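Local coordinates for protein 3-hydroxy-3-methylglutaryl-CoA lyase (Acinetobacter baumannii, PDB 6NDS) that belongs to the HMGL-like family of TIM-barrel enzymes and holds a zinc ion and coenzyme A, at residues Glu55-Phe59 / Gly71-Phe75; Gln19-Pro23 / Leu42-Leu46. One frame throughout, in Å; residues are numbered along the deposited sequence.

Both contacts pack helices against neighbouring barrel strands, and both are buried; contact 1 alone reaches the surface, at E72. In contact 1, strand 53-58 meets the helix that follows it; in contact 2, the end of strand 17-20 and the start of helix 22-28 meet helix 36-46, which leads on to strand 53-58. The two contacts adjoin: E55 N probably donates a hydrogen bond to E20 O between the two strands, and the tip of I43 packs against V74 and A56 O. Contact 1 is aromatic and lies at the coenzyme A pocket, whereas contact 2 is aliphatic, beside a buried carboxylate gripped by several hydrogen bonds.

Contact 1 of 2, residues Glu55-Phe59 / Gly71-Phe75; sequences EAGSF and GEEVF. With COA (coenzyme A), chain B.
Strand 55-58 and helix 71-75 run nearly antiparallel, their short axes 8.0 Å apart at 154°, and G57 CA comes within 5.5 Å of G71 CA; neither residue has a side chain to hold the two backbones apart. The F75 ring is the centre of the packing. A56 CB lies over one of its faces in a CH-pi contact, 4.0 Å from the F75 ring centroid, and F59 CE2 lies over the opposite face. The two aromatic rings meet obliquely, planes at 48° and centroids 5.2 Å apart, with F59 CZ 3.6 Å from F75 CD2. G57 N, on the strand backbone, approaches F75 CE2 to 3.6 Å. The F59 ring is brought back to the helix by a first torsion of -64°, which sets CG beside the backbone N and opposite the carbonyl carbon. From there its CE1 also reaches the first turn of the helix, 3.9 Å from E72 N. V74 adds a lighter touch through CG1, placed near A56 O. Loop residue A102 touches both phenyl rings, and helix 93-101 meets F59 through R98 and A99. E55 leaves the strand away from the helix and takes no part in the packing; its carboxylate forms a salt bridge with R24 and a hydrogen bond with N108. At the other end of the segment, F59 O accepts a nearly straight 3.0 Å hydrogen bond from N6A of coenzyme A, so the residue whose ring packs on the helix offers its backbone to the adenine. This is the strand-to-helix half of the beta-alpha-beta unit made by strand 53-58, helix 71-77 and strand 85-90, with the ligand at the C-terminal end of the strand, where TIM barrels carry their binding sites.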
loop_
_atom_site.group_PDB
_atom_site.type_symbol
_atom_site.label_atom_id
_atom_site.label_comp_id
_atom_site.label_asym_id
_atom_site.label_seq_id
_atom_site.Cartn_x
_atom_site.Cartn_y
_atom_site.Cartn_z
ATOM N N GLU A 55 12.818 8.861 -16.750
ATOM C CA GLU A 55 12.968 7.888 -17.832
ATOM C C GLU A 55 11.931 8.267 -18.883
ATOM O O GLU A 55 10.734 7.998 -18.722
ATOM C CB GLU A 55 12.807 6.461 -17.315
ATOM C CG GLU A 55 13.375 5.418 -18.280
ATOM C CD GLU A 55 13.584 4.061 -17.616
ATOM O OE1 GLU A 55 12.573 3.401 -17.294
ATOM O OE2 GLU A 55 14.752 3.668 -17.398
ATOM N N ALA A 56 12.397 8.915 -19.956
ATOM C CA ALA A 56 11.527 9.548 -20.942
ATOM C C ALA A 56 11.022 8.591 -22.015
ATOM O O ALA A 56 10.098 8.956 -22.750
ATOM C CB ALA A 56 12.250 10.716 -21.620
ATOM N N GLY A 57 11.592 7.400 -22.140
ATOM C CA GLY A 57 11.107 6.461 -23.132
ATOM C C GLY A 57 12.046 5.281 -23.269
ATOM O O GLY A 57 12.972 5.092 -22.470
ATOM N N SER A 58 11.780 4.485 -24.305
ATOM C CA SER A 58 12.533 3.275 -24.597
ATOM C C SER A 58 12.942 3.273 -26.055
ATOM O O SER A 58 12.278 3.877 -26.904
ATOM C CB SER A 58 11.709 1.998 -24.353
ATOM O OG SER A 58 11.363 1.867 -23.001
ATOM N N PHE A 59 14.012 2.546 -26.351
ATOM C CA PHE A 59 14.451 2.332 -27.725
ATOM C C PHE A 59 14.423 0.835 -27.992
ATOM O O PHE A 59 15.457 0.171 -28.045
ATOM C CB PHE A 59 15.821 2.980 -27.949
ATOM C CG PHE A 59 15.765 4.476 -27.794
ATOM C CD1 PHE A 59 15.445 5.277 -28.880
ATOM C CD2 PHE A 59 15.948 5.067 -26.556
ATOM C CE1 PHE A 59 15.344 6.650 -28.739
ATOM C CE2 PHE A 59 15.838 6.445 -26.403
ATOM C CZ PHE A 59 15.543 7.235 -27.508
ATOM N N GLY A 71 9.943 7.039 -29.495
ATOM C CA GLY A 71 10.947 7.495 -28.543
ATOM C C GLY A 71 11.886 8.549 -29.104
ATOM O O GLY A 71 12.242 9.507 -28.412
ATOM N N GLU A 72 12.311 8.390 -30.359
ATOM C CA GLU A 72 13.224 9.378 -30.927
ATOM C C GLU A 72 12.587 10.761 -30.960
ATOM O O GLU A 72 13.221 11.753 -30.583
ATOM C CB GLU A 72 13.665 8.969 -32.332
ATOM C CG GLU A 72 14.570 10.009 -32.975
ATOM C CD GLU A 72 15.608 9.395 -33.885
ATOM O OE1 GLU A 72 15.421 8.227 -34.287
ATOM O OE2 GLU A 72 16.611 10.075 -34.192
ATOM N N GLU A 73 11.330 10.848 -31.394
ATOM C CA GLU A 73 10.696 12.160 -31.479
ATOM C C GLU A 73 10.408 12.721 -30.094
ATOM O O GLU A 73 10.503 13.935 -29.888
ATOM C CB GLU A 73 9.423 12.081 -32.326
ATOM C CG GLU A 73 8.689 13.420 -32.511
ATOM C CD GLU A 73 9.543 14.506 -33.170
ATOM O OE1 GLU A 73 10.528 14.179 -33.861
ATOM O OE2 GLU A 73 9.218 15.699 -33.002
ATOM N N VAL A 74 10.091 11.858 -29.126
ATOM C CA VAL A 74 9.896 12.351 -27.764
ATOM C C VAL A 74 11.184 12.973 -27.235
ATOM O O VAL A 74 11.184 14.093 -26.698
ATOM C CB VAL A 74 9.388 11.225 -26.852
ATOM C CG1 VAL A 74 9.398 11.696 -25.412
ATOM C CG2 VAL A 74 7.972 10.811 -27.275
ATOM N N PHE A 75 12.306 12.257 -27.377
ATOM C CA PHE A 75 13.577 12.775 -26.882
ATOM C C PHE A 75 14.007 14.021 -27.638
ATOM O O PHE A 75 14.659 14.893 -27.055
ATOM C CB PHE A 75 14.673 11.707 -26.964
ATOM C CG PHE A 75 14.728 10.791 -25.760
ATOM C CD1 PHE A 75 15.664 10.997 -24.749
ATOM C CD2 PHE A 75 13.838 9.738 -25.637
ATOM C CE1 PHE A 75 15.708 10.155 -23.635
ATOM C CE2 PHE A 75 13.879 8.889 -24.530
ATOM C CZ PHE A 75 14.811 9.099 -23.533
HETATM N N1A COA B . 14.783 -0.925 -31.522
HETATM C C2A COA B . 14.126 -1.003 -32.688
HETATM N N3A COA B . 14.167 -1.956 -33.618
HETATM C C4A COA B . 15.001 -2.941 -33.248
HETATM C C5A COA B . 15.736 -3.012 -32.084
HETATM C C6A COA B . 15.612 -1.943 -31.177
HETATM N N6A COA B . 16.270 -1.877 -30.024
HETATM N N7A COA B . 16.485 -4.182 -32.059
HETATM C C8A COA B . 16.192 -4.788 -33.187
HETATM N N9A COA B . 15.295 -4.080 -33.951
HETATM C C1B COA B . 14.767 -4.433 -35.271
HETATM C C2B COA B . 15.838 -4.662 -36.336
HETATM O O2B COA B . 16.375 -3.485 -36.901
HETATM C C3B COA B . 15.051 -5.530 -37.314
HETATM O O3B COA B . 14.068 -4.753 -37.992
HETATM P P3B COA B . 13.582 -5.507 -39.339
HETATM O O7A COA B . 12.499 -6.500 -38.957
HETATM O O8A COA B . 14.814 -6.194 -39.896
HETATM O O9A COA B . 13.067 -4.424 -40.269
HETATM C C4B COA B . 14.431 -6.492 -36.316
HETATM O O4B COA B . 14.050 -5.646 -35.196
HETATM C C5B COA B . 15.437 -7.499 -35.823
HETATM O O5B COA B . 14.797 -8.407 -34.914
HETATM P P1A COA B . 15.750 -9.223 -33.925
HETATM O O1A COA B . 17.077 -8.549 -33.815
HETATM O O2A COA B . 15.680 -10.680 -34.243
HETATM O O3A COA B . 14.956 -8.936 -32.566
HETATM P P2A COA B . 13.559 -9.474 -32.012
HETATM O O4A COA B . 13.741 -10.886 -31.563
HETATM O O5A COA B . 12.463 -9.158 -32.976
HETATM O O6A COA B . 13.383 -8.503 -30.746
HETATM C CBP COA B . 14.228 -7.141 -28.976
HETATM C CCP COA B . 14.429 -8.443 -29.745
HETATM C CDP COA B . 15.178 -7.084 -27.775
HETATM C CEP COA B . 14.527 -5.960 -29.907
HETATM C CAP COA B . 12.770 -7.100 -28.512
HETATM O OAP COA B . 12.466 -8.313 -27.840
HETATM C C9P COA B . 12.462 -5.935 -27.586
HETATM O O9P COA B . 12.418 -4.788 -28.019
HETATM N N8P COA B . 12.237 -6.235 -26.316
HETATM C C7P COA B . 12.052 -5.227 -25.282
HETATM C C6P COA B . 10.634 -5.220 -24.770
HETATM C C5P COA B . 10.467 -4.290 -23.587
HETATM O O5P COA B . 10.876 -3.131 -23.635
HETATM N N4P COA B . 9.849 -4.795 -22.512
HETATM C C3P COA B . 9.446 -4.006 -21.356
HETATM C C2P COA B . 10.615 -3.320 -20.692
HETATM S S1P COA B . 11.939 -4.484 -20.277
#

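Contact 2 of 2, residues Gln19-Pro23 / Leu42-Leu46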
loop_
_atom_site.group_PDB
_atom_site.type_symbol
_atom_site.label_atom_id
_atom_site.label_comp_id
_atom_site.label_asym_id
_atom_site.label_seq_id
_atom_site.Cartn_x
_atom_site.Cartn_y
_atom_site.Cartn_z
ATOM N N GLN A 19 12.838 9.108 -8.540
ATOM C CA GLN A 19 13.126 9.064 -9.974
ATOM C C GLN A 19 11.860 8.652 -10.714
ATOM O O GLN A 19 11.194 7.690 -10.325
ATOM C CB GLN A 19 14.295 8.103 -10.252
ATOM C CG GLN A 19 15.521 8.424 -9.358
ATOM C CD GLN A 19 16.684 7.458 -9.475
ATOM O OE1 GLN A 19 17.835 7.859 -9.305
ATOM N NE2 GLN A 19 16.398 6.178 -9.721
ATOM N N GLU A 20 11.503 9.407 -11.755
ATOM C CA GLU A 20 10.182 9.291 -12.369
ATOM C C GLU A 20 10.253 8.408 -13.609
ATOM O O GLU A 20 11.117 8.614 -14.473
ATOM C CB GLU A 20 9.643 10.682 -12.726
ATOM C CG GLU A 20 8.293 10.668 -13.477
ATOM C CD GLU A 20 7.159 10.034 -12.677
ATOM O OE1 GLU A 20 7.088 10.228 -11.436
ATOM O OE2 GLU A 20 6.332 9.321 -13.294
ATOM N N VAL A 21 9.360 7.410 -13.689
ATOM C CA VAL A 21 9.377 6.490 -14.833
ATOM C C VAL A 21 8.027 6.380 -15.540
ATOM O O VAL A 21 7.851 5.507 -16.403
ATOM C CB VAL A 21 9.869 5.085 -14.417
ATOM C CG1 VAL A 21 11.272 5.158 -13.770
ATOM C CG2 VAL A 21 8.864 4.387 -13.482
ATOM N N SER A 22 7.058 7.241 -15.223
ATOM C CA SER A 22 5.771 7.093 -15.901
ATOM C C SER A 22 5.836 7.224 -17.427
ATOM O O SER A 22 5.032 6.544 -18.085
ATOM C CB SER A 22 4.711 8.069 -15.358
ATOM O OG SER A 22 5.065 9.399 -15.603
ATOM N N PRO A 23 6.704 8.033 -18.041
ATOM C CA PRO A 23 6.685 8.108 -19.509
ATOM C C PRO A 23 7.133 6.836 -20.176
ATOM O O PRO A 23 6.880 6.674 -21.373
ATOM C CB PRO A 23 7.643 9.263 -19.828
ATOM C CG PRO A 23 7.678 10.098 -18.545
ATOM C CD PRO A 23 7.620 9.042 -17.471
ATOM N N LEU A 42 3.709 15.827 -21.143
ATOM C CA LEU A 42 3.767 15.168 -19.840
ATOM C C LEU A 42 5.174 15.234 -19.263
ATOM O O LEU A 42 5.362 15.594 -18.092
ATOM C CB LEU A 42 3.310 13.715 -19.971
ATOM C CG LEU A 42 3.498 12.857 -18.712
ATOM C CD1 LEU A 42 2.610 13.345 -17.581
ATOM C CD2 LEU A 42 3.242 11.380 -19.035
ATOM N N ILE A 43 6.179 14.927 -20.083
ATOM C CA ILE A 43 7.560 14.996 -19.612
ATOM C C ILE A 43 7.937 16.433 -19.267
ATOM O O ILE A 43 8.591 16.679 -18.248
ATOM C CB ILE A 43 8.503 14.377 -20.658
ATOM C CG1 ILE A 43 8.193 12.878 -20.798
ATOM C CG2 ILE A 43 9.976 14.621 -20.282
ATOM C CD1 ILE A 43 8.691 12.275 -22.101
ATOM N N ASN A 44 7.514 17.404 -20.093
ATOM C CA ASN A 44 7.801 18.805 -19.780
ATOM C C ASN A 44 7.203 19.191 -18.429
ATOM O O ASN A 44 7.819 19.942 -17.668
ATOM C CB ASN A 44 7.268 19.732 -20.870
ATOM C CG ASN A 44 8.104 19.694 -22.132
ATOM O OD1 ASN A 44 9.213 19.157 -22.143
ATOM N ND2 ASN A 44 7.583 20.280 -23.205
ATOM N N GLN A 45 6.004 18.682 -18.109
ATOM C CA GLN A 45 5.415 18.986 -16.801
ATOM C C GLN A 45 6.172 18.270 -15.684
ATOM O O GLN A 45 6.446 18.863 -14.633
ATOM C CB GLN A 45 3.937 18.587 -16.774
ATOM C CG GLN A 45 3.041 19.499 -17.594
ATOM C CD GLN A 45 3.019 20.891 -17.012
ATOM O OE1 GLN A 45 3.357 21.860 -17.685
ATOM N NE2 GLN A 45 2.641 20.995 -15.738
ATOM N N LEU A 46 6.517 17.003 -15.896
ATOM C CA LEU A 46 7.281 16.271 -14.893
ATOM C C LEU A 46 8.622 16.944 -14.629
ATOM O O LEU A 46 9.111 16.946 -13.491
ATOM C CB LEU A 46 7.496 14.828 -15.342
ATOM C CG LEU A 46 6.212 14.005 -15.360
ATOM C CD1 LEU A 46 6.455 12.737 -16.177
ATOM C CD2 LEU A 46 5.760 13.650 -13.944
#
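P23 and L46 reach toward each other tip to tip, P23 CG 3.8 Å from L46 CD1, and I43 crosses obliquely beside them with CG1 3.6 Å from P23 CG. The packing continues along L46: its CD2 lies 3.9 Å from E20 CG, the two side chains crossing at about a right angle, and its CD1 is in van der Waals contact with the S22 hydroxyl, 3.7 Å from S22 OG. I54 and L284 also touch L46. Helix 36-46 is the second helix of the crossover, after helix 22-28, that links strands 17-20 and 53-58, which are neighbours: E20 makes backbone hydrogen bonds with R53 and E55, closing the TIM barrel. The polar interactions centre on E20. Its chain, CG anti to N and then bent at chi2 (61°), brings the carboxylate to the start of helix 22-28, whose N-cap position is V21. There E20 OE2 accepts from S22 N at 2.9 Å and from S22 OG at 2.6 Å, the two donors approaching from opposite faces of the carboxylate plane. L242 N is a further donor to E20 OE2, and T260 OG1 is hydrogen-bonded to E20 OE1, which fixes this buried carboxylate from both oxygens.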